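Local coordinates for protein octenoyl-coa reductase/carboxylase (Streptomyces sp., PDB 4A0S) that catalyses the NADPH-dependent reductive carboxylation of 2-octenoyl-CoA, supplying an extender unit for polyketide biosynthesis, at residues S1-S4 and R5-D9; A189-W193 and E194-V198. All blocks are in the same frame, centred on the assembly; numbering follows the deposited sequence.

Interaction 1: S1-S4 and R5-D9; sequences SSLS and RAVLD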
ATOM      1  N   SER A   1      16.180  39.899  27.822  1.00 28.17           N
ATOM      2  CA  SER A   1      17.604  39.850  27.392  1.00 28.35           C
ATOM      3  C   SER A   1      17.797  40.466  26.005  1.00 28.06           C
ATOM      4  O   SER A   1      16.839  40.618  25.241  1.00 27.76           O
ATOM      5  CB  SER A   1      18.088  38.408  27.377  1.00 26.91           C
ATOM      6  OG  SER A   1      17.486  37.699  26.309  1.00 26.27           O
ATOM      7  N   SER A   2      19.039  40.819  25.678  1.00 28.47           N
ATOM      8  CA  SER A   2      19.335  41.371  24.358  1.00 28.11           C
ATOM      9  C   SER A   2      18.875  40.412  23.253  1.00 26.50           C
ATOM     10  O   SER A   2      18.377  40.852  22.224  1.00 26.37           O
ATOM     11  CB  SER A   2      20.812  41.752  24.213  1.00 29.32           C
ATOM     12  OG  SER A   2      21.650  40.630  24.390  1.00 30.02           O
ATOM     13  N   LEU A   3      19.008  39.111  23.479  1.00 25.17           N
ATOM     14  CA  LEU A   3      18.528  38.148  22.488  1.00 24.02           C
ATOM     15  C   LEU A   3      17.015  38.172  22.321  1.00 23.52           C
ATOM     16  O   LEU A   3      16.513  38.156  21.191  1.00 24.10           O
ATOM     17  CB  LEU A   3      19.021  36.736  22.788  1.00 23.05           C
ATOM     18  CG  LEU A   3      18.643  35.638  21.784  1.00 21.72           C
ATOM     19  CD1 LEU A   3      19.024  35.981  20.342  1.00 22.19           C
ATOM     20  CD2 LEU A   3      19.259  34.300  22.226  1.00 20.27           C
ATOM     21  N   SER A   4      16.277  38.198  23.422  1.00 23.51           N
ATOM     22  CA  SER A   4      14.816  38.206  23.300  1.00 23.83           C
ATOM     23  C   SER A   4      14.342  39.521  22.699  1.00 24.60           C
ATOM     24  O   SER A   4      13.412  39.527  21.908  1.00 24.48           O
ATOM     25  CB  SER A   4      14.120  37.920  24.632  1.00 23.21           C
ATOM     26  OG  SER A   4      14.348  38.959  25.564  1.00 26.27           O
ATOM     27  N   ARG A   5      14.999  40.623  23.061  1.00 26.48           N
ATOM     28  CA  ARG A   5      14.680  41.937  22.494  1.00 27.89           C
ATOM     29  C   ARG A   5      14.920  41.931  20.984  1.00 27.85           C
ATOM     30  O   ARG A   5      14.062  42.366  20.224  1.00 28.55           O
ATOM     31  CB  ARG A   5      15.481  43.055  23.171  1.00 29.62           C
ATOM     32  CG  ARG A   5      15.046  43.350  24.612  1.00 32.70           C
ATOM     33  CD  ARG A   5      15.877  44.459  25.273  1.00 39.12           C
ATOM     34  NE  ARG A   5      16.482  43.957  26.512  1.00 42.66           N
ATOM     35  CZ  ARG A   5      17.793  43.828  26.719  1.00 44.60           C
ATOM     36  NH1 ARG A   5      18.664  44.210  25.791  1.00 44.92           N
ATOM     37  NH2 ARG A   5      18.238  43.339  27.877  1.00 45.71           N
ATOM     38  N   ALA A   6      16.073  41.418  20.555  1.00 27.48           N
ATOM     39  CA  ALA A   6      16.394  41.296  19.128  1.00 27.85           C
ATOM     40  C   ALA A   6      15.307  40.520  18.379  1.00 27.12           C
ATOM     41  O   ALA A   6      14.809  40.971  17.351  1.00 27.83           O
ATOM     42  CB  ALA A   6      17.755  40.622  18.934  1.00 27.82           C
ATOM     43  N   VAL A   7      14.928  39.372  18.926  1.00 25.97           N
ATOM     44  CA  VAL A   7      13.889  38.520  18.338  1.00 25.58           C
ATOM     45  C   VAL A   7      12.573  39.276  18.259  1.00 26.28           C
ATOM     46  O   VAL A   7      11.957  39.357  17.201  1.00 26.92           O
ATOM     47  CB  VAL A   7      13.698  37.248  19.190  1.00 24.15           C
ATOM     48  CG1 VAL A   7      12.504  36.459  18.718  1.00 23.87           C
ATOM     49  CG2 VAL A   7      14.949  36.411  19.142  1.00 23.93           C
ATOM     50  N   LEU A   8      12.168  39.849  19.386  1.00 26.96           N
ATOM     51  CA  LEU A   8      10.916  40.591  19.487  1.00 28.61           C
ATOM     52  C   LEU A   8      10.940  41.846  18.628  1.00 30.73           C
ATOM     53  O   LEU A   8       9.902  42.275  18.139  1.00 31.57           O
ATOM     54  CB  LEU A   8      10.601  40.942  20.944  1.00 28.30           C
ATOM     55  CG  LEU A   8      10.218  39.730  21.810  1.00 28.14           C
ATOM     56  CD1 LEU A   8       9.830  40.159  23.222  1.00 28.28           C
ATOM     57  CD2 LEU A   8       9.097  38.885  21.160  1.00 27.56           C
ATOM     58  N   ASP A   9      12.124  42.415  18.427  1.00 32.09           N
ATOM     59  CA  ASP A   9      12.248  43.616  17.611  1.00 34.93           C
ATOM     60  C   ASP A   9      12.288  43.278  16.120  1.00 35.67           C
ATOM     61  O   ASP A   9      12.307  44.172  15.275  1.00 37.23           O
ATOM     62  CB  ASP A   9      13.453  44.458  18.053  1.00 35.97           C
ATOM     63  CG  ASP A   9      13.280  45.037  19.464  1.00 38.40           C
ATOM     64  OD1 ASP A   9      12.173  44.915  20.041  1.00 39.22           O
ATOM     65  OD2 ASP A   9      14.254  45.607  20.010  1.00 41.36           O
TER
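The Arg5 guanidinium lies flat over the backbone of Ser1 and Ser2 at the chain start. One face carries Ser1 C, 3.4 Å above the guanidinium plane and over its centre. Ser2 N meets the same face, offset toward the rim. Ser2 CA lies over the guanidinium face too, 3.3 Å from NH1, with Ser2 CB slightly farther off. Arg5 CG is anti to the carbonyl carbon (chi1 -71°), and the chain bends at chi3 (-124°). This folds the group back over the first turn. The group covers backbone atoms; no hydrogen bond from the guanidinium to Ser1 or Ser2 goes with it. Ser1 N and Arg5 NH2 are 4.0 Å apart, two like charges that would probably disfavour each other somewhat. The backbone below is an ordinary alpha-helical start. Arg5 N donates to Ser1 O at 2.9 Å. Ala6 N to Ser2 O, Val7 N to Leu3 O and Leu8 N to Ser4 O follow. Ser1 OG accepts from Ser4 N at 3.2 Å, with an N-H...O angle of 165°. This is an ST motif, and it ties up an amide of the first turn. On the other side of the helix, Leu3 CD1 and Val7 CG2 touch at 4.3 Å, one turn apart. Both residues are buried. Helix 2-8 packs on the mixed sheet: Leu3 and Val7 rest on strand 117-124 through Val122 and Val120, Leu3 also meets Tyr176 of strand 176-180, and Leu8 reaches Met70 of strand 64-73.

Interaction 2: A189-W193 and E194-V198; sequences AHLTW and EEAAV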
ATOM      1  N   ALA A 189       3.267  31.800   7.074  1.00 18.58           N
ATOM      2  CA  ALA A 189       3.510  33.244   7.196  1.00 18.91           C
ATOM      3  C   ALA A 189       2.270  34.088   7.586  1.00 19.44           C
ATOM      4  O   ALA A 189       2.393  35.136   8.220  1.00 20.29           O
ATOM      5  CB  ALA A 189       4.154  33.772   5.923  1.00 19.58           C
ATOM      6  N   HIS A 190       1.087  33.624   7.213  1.00 19.29           N
ATOM      7  CA  HIS A 190      -0.120  34.397   7.403  1.00 19.73           C
ATOM      8  C   HIS A 190      -0.691  34.216   8.799  1.00 19.33           C
ATOM      9  O   HIS A 190      -1.731  34.768   9.113  1.00 19.77           O
ATOM     10  CB  HIS A 190      -1.154  33.940   6.395  1.00 19.73           C
ATOM     11  CG  HIS A 190      -1.554  32.510   6.581  1.00 19.68           C
ATOM     12  ND1 HIS A 190      -0.771  31.459   6.150  1.00 18.86           N
ATOM     13  CD2 HIS A 190      -2.628  31.958   7.189  1.00 18.99           C
ATOM     14  CE1 HIS A 190      -1.362  30.321   6.460  1.00 18.18           C
ATOM     15  NE2 HIS A 190      -2.494  30.593   7.084  1.00 18.37           N
ATOM     16  N   LEU A 191      -0.018  33.418   9.621  1.00 18.87           N
ATOM     17  CA  LEU A 191      -0.526  33.091  10.935  1.00 18.59           C
ATOM     18  C   LEU A 191       0.185  33.886  12.004  1.00 18.59           C
ATOM     19  O   LEU A 191       1.355  34.195  11.864  1.00 18.87           O
ATOM     20  CB  LEU A 191      -0.305  31.622  11.223  1.00 17.89           C
ATOM     21  CG  LEU A 191      -1.127  30.629  10.400  1.00 17.74           C
ATOM     22  CD1 LEU A 191      -0.809  29.243  10.886  1.00 17.36           C
ATOM     23  CD2 LEU A 191      -2.629  30.911  10.460  1.00 18.17           C
ATOM     24  N   THR A 192      -0.513  34.161  13.091  1.00 18.59           N
ATOM     25  CA  THR A 192       0.113  34.748  14.246  1.00 18.69           C
ATOM     26  C   THR A 192       0.922  33.646  14.920  1.00 18.30           C
ATOM     27  O   THR A 192       0.759  32.458  14.608  1.00 18.15           O
ATOM     28  CB  THR A 192      -0.928  35.277  15.241  1.00 18.98           C
ATOM     29  OG1 THR A 192      -1.660  34.173  15.778  1.00 18.75           O
ATOM     30  CG2 THR A 192      -1.886  36.250  14.577  1.00 19.40           C
ATOM     31  N   TRP A 193       1.777  34.025  15.857  1.00 18.35           N
ATOM     32  CA  TRP A 193       2.593  33.052  16.569  1.00 18.04           C
ATOM     33  C   TRP A 193       1.749  31.986  17.230  1.00 17.86           C
ATOM     34  O   TRP A 193       1.985  30.779  17.047  1.00 17.54           O
ATOM     35  CB  TRP A 193       3.452  33.737  17.613  1.00 18.21           C
ATOM     36  CG  TRP A 193       4.418  34.660  17.041  1.00 18.38           C
ATOM     37  CD1 TRP A 193       4.417  36.018  17.167  1.00 18.79           C
ATOM     38  CD2 TRP A 193       5.542  34.331  16.212  1.00 18.21           C
ATOM     39  NE1 TRP A 193       5.474  36.552  16.492  1.00 18.88           N
ATOM     40  CE2 TRP A 193       6.184  35.542  15.891  1.00 18.53           C
ATOM     41  CE3 TRP A 193       6.078  33.127  15.718  1.00 18.28           C
ATOM     42  CZ2 TRP A 193       7.345  35.590  15.107  1.00 18.51           C
ATOM     43  CZ3 TRP A 193       7.225  33.174  14.940  1.00 17.81           C
ATOM     44  CH2 TRP A 193       7.837  34.396  14.628  1.00 18.24           C
ATOM     45  N   GLU A 194       0.753  32.437  17.991  1.00 18.11           N
ATOM     46  CA  GLU A 194      -0.094  31.532  18.735  1.00 18.05           C
ATOM     47  C   GLU A 194      -0.909  30.637  17.786  1.00 17.92           C
ATOM     48  O   GLU A 194      -1.113  29.448  18.050  1.00 17.83           O
ATOM     49  CB  GLU A 194      -0.985  32.299  19.724  1.00 18.40           C
ATOM     50  CG  GLU A 194      -1.878  33.351  19.074  1.00 20.05           C
ATOM     51  CD  GLU A 194      -1.203  34.707  18.894  1.00 22.43           C
ATOM     52  OE1 GLU A 194       0.046  34.797  18.830  1.00 20.01           O
ATOM     53  OE2 GLU A 194      -1.959  35.697  18.807  1.00 25.04           O
ATOM     54  N   GLU A 195      -1.341  31.187  16.659  1.00 17.95           N
ATOM     55  CA  GLU A 195      -2.069  30.391  15.665  1.00 17.81           C
ATOM     56  C   GLU A 195      -1.191  29.289  15.069  1.00 17.43           C
ATOM     57  O   GLU A 195      -1.622  28.140  14.910  1.00 17.23           O
ATOM     58  CB  GLU A 195      -2.531  31.284  14.532  1.00 18.05           C
ATOM     59  CG  GLU A 195      -3.762  32.106  14.835  1.00 18.45           C
ATOM     60  CD  GLU A 195      -3.908  33.257  13.862  1.00 18.77           C
ATOM     61  OE1 GLU A 195      -3.141  33.311  12.891  1.00 18.67           O
ATOM     62  OE2 GLU A 195      -4.803  34.102  14.068  1.00 20.40           O
ATOM     63  N   ALA A 196       0.033  29.669  14.724  1.00 17.37           N
ATOM     64  CA  ALA A 196       1.030  28.752  14.171  1.00 17.06           C
ATOM     65  C   ALA A 196       1.393  27.651  15.188  1.00 16.83           C
ATOM     66  O   ALA A 196       1.503  26.479  14.830  1.00 16.59           O
ATOM     67  CB  ALA A 196       2.262  29.523  13.755  1.00 17.12           C
ATOM     68  N   ALA A 197       1.519  28.043  16.455  1.00 16.95           N
ATOM     69  CA  ALA A 197       1.935  27.165  17.552  1.00 16.82           C
ATOM     70  C   ALA A 197       0.948  26.053  17.891  1.00 16.74           C
ATOM     71  O   ALA A 197       1.361  24.991  18.363  1.00 16.58           O
ATOM     72  CB  ALA A 197       2.195  27.989  18.801  1.00 17.05           C
ATOM     73  N   VAL A 198      -0.345  26.290  17.659  1.00 16.89           N
ATOM     74  CA  VAL A 198      -1.367  25.350  18.132  1.00 16.90           C
ATOM     75  C   VAL A 198      -1.449  24.051  17.329  1.00 16.65           C
ATOM     76  O   VAL A 198      -1.974  23.056  17.795  1.00 16.63           O
ATOM     77  CB  VAL A 198      -2.779  26.001  18.255  1.00 17.20           C
ATOM     78  CG1 VAL A 198      -2.807  27.032  19.362  1.00 17.48           C
ATOM     79  CG2 VAL A 198      -3.248  26.591  16.923  1.00 17.53           C
TER
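Leu191 sets its side chain against the next helical turn, one methyl on each neighbour. CD2 comes within 3.5 Å of Glu195 OE1, and CD1 lies 3.8 Å from Ala196 CA. Its CB also meets the Ala196 CB. The next residue, Thr192, is the N-cap of helix 193-197. Its OG1 sits between the backbone N and the carbonyl carbon (chi1 66°), which turns it to the helix end, where it accepts from Glu195 N at 3.1 Å. Glu195 returns the bond: Thr192 N donates to Glu195 OE1 at 2.8 Å with an N-H...O angle of 167°. The amide meets OE1 from above the carboxylate plane. This reciprocal pair is a capping box. Thr192 CG2 lies beside the same carboxylate, 3.6 Å from OE1, and Thr192 O receives Ala196 N. Trp193 then opens the helix, its carbonyl O accepting from Ala197 N at 2.8 Å. The Glu194 carboxylate also folds back beside the cap, with CD 3.2 Å from Thr192 OG1. Its OE2 accepts from Gly419 N, so this buried acid has a partner of its own. Glu195 OE2 makes a salt bridge with Arg428 and accepts from Asn437 ND2, so both oxygens of the carboxylate are engaged. With an alanine in place of Glu195, the buried Thr192 amide would probably lose its acceptor and Arg428 the carboxylate it pairs with. The helix is wedged against three strands: Trp193 and Ala197 touch strand 64-73, Glu195 touches strand 384-389, and Glu194 meets both of these and strand 408-412.

Interaction 1 comes first along the chain, at the N-terminus, and interaction 2 follows much later, after strand 184-186. Their centres are 19 Å apart and their nearest atoms about 6 Å, so they do not touch. Interaction 1 spans the whole of helix 2-8 and interaction 2 the capped start of helix 193-197; both lie on the same mixed sheet. Strand 64-73 serves both: Met70 meets Leu8 of interaction 1 and Trp193 of interaction 2. The chain after strand 408-412 joins them too, with Met414 and Pro416 beside the first and Gln418 and Gly419 beside the second. The N-terminal helix and helix 193-197 thus cover parts of one sheet, away from the cofactor and substrate sites.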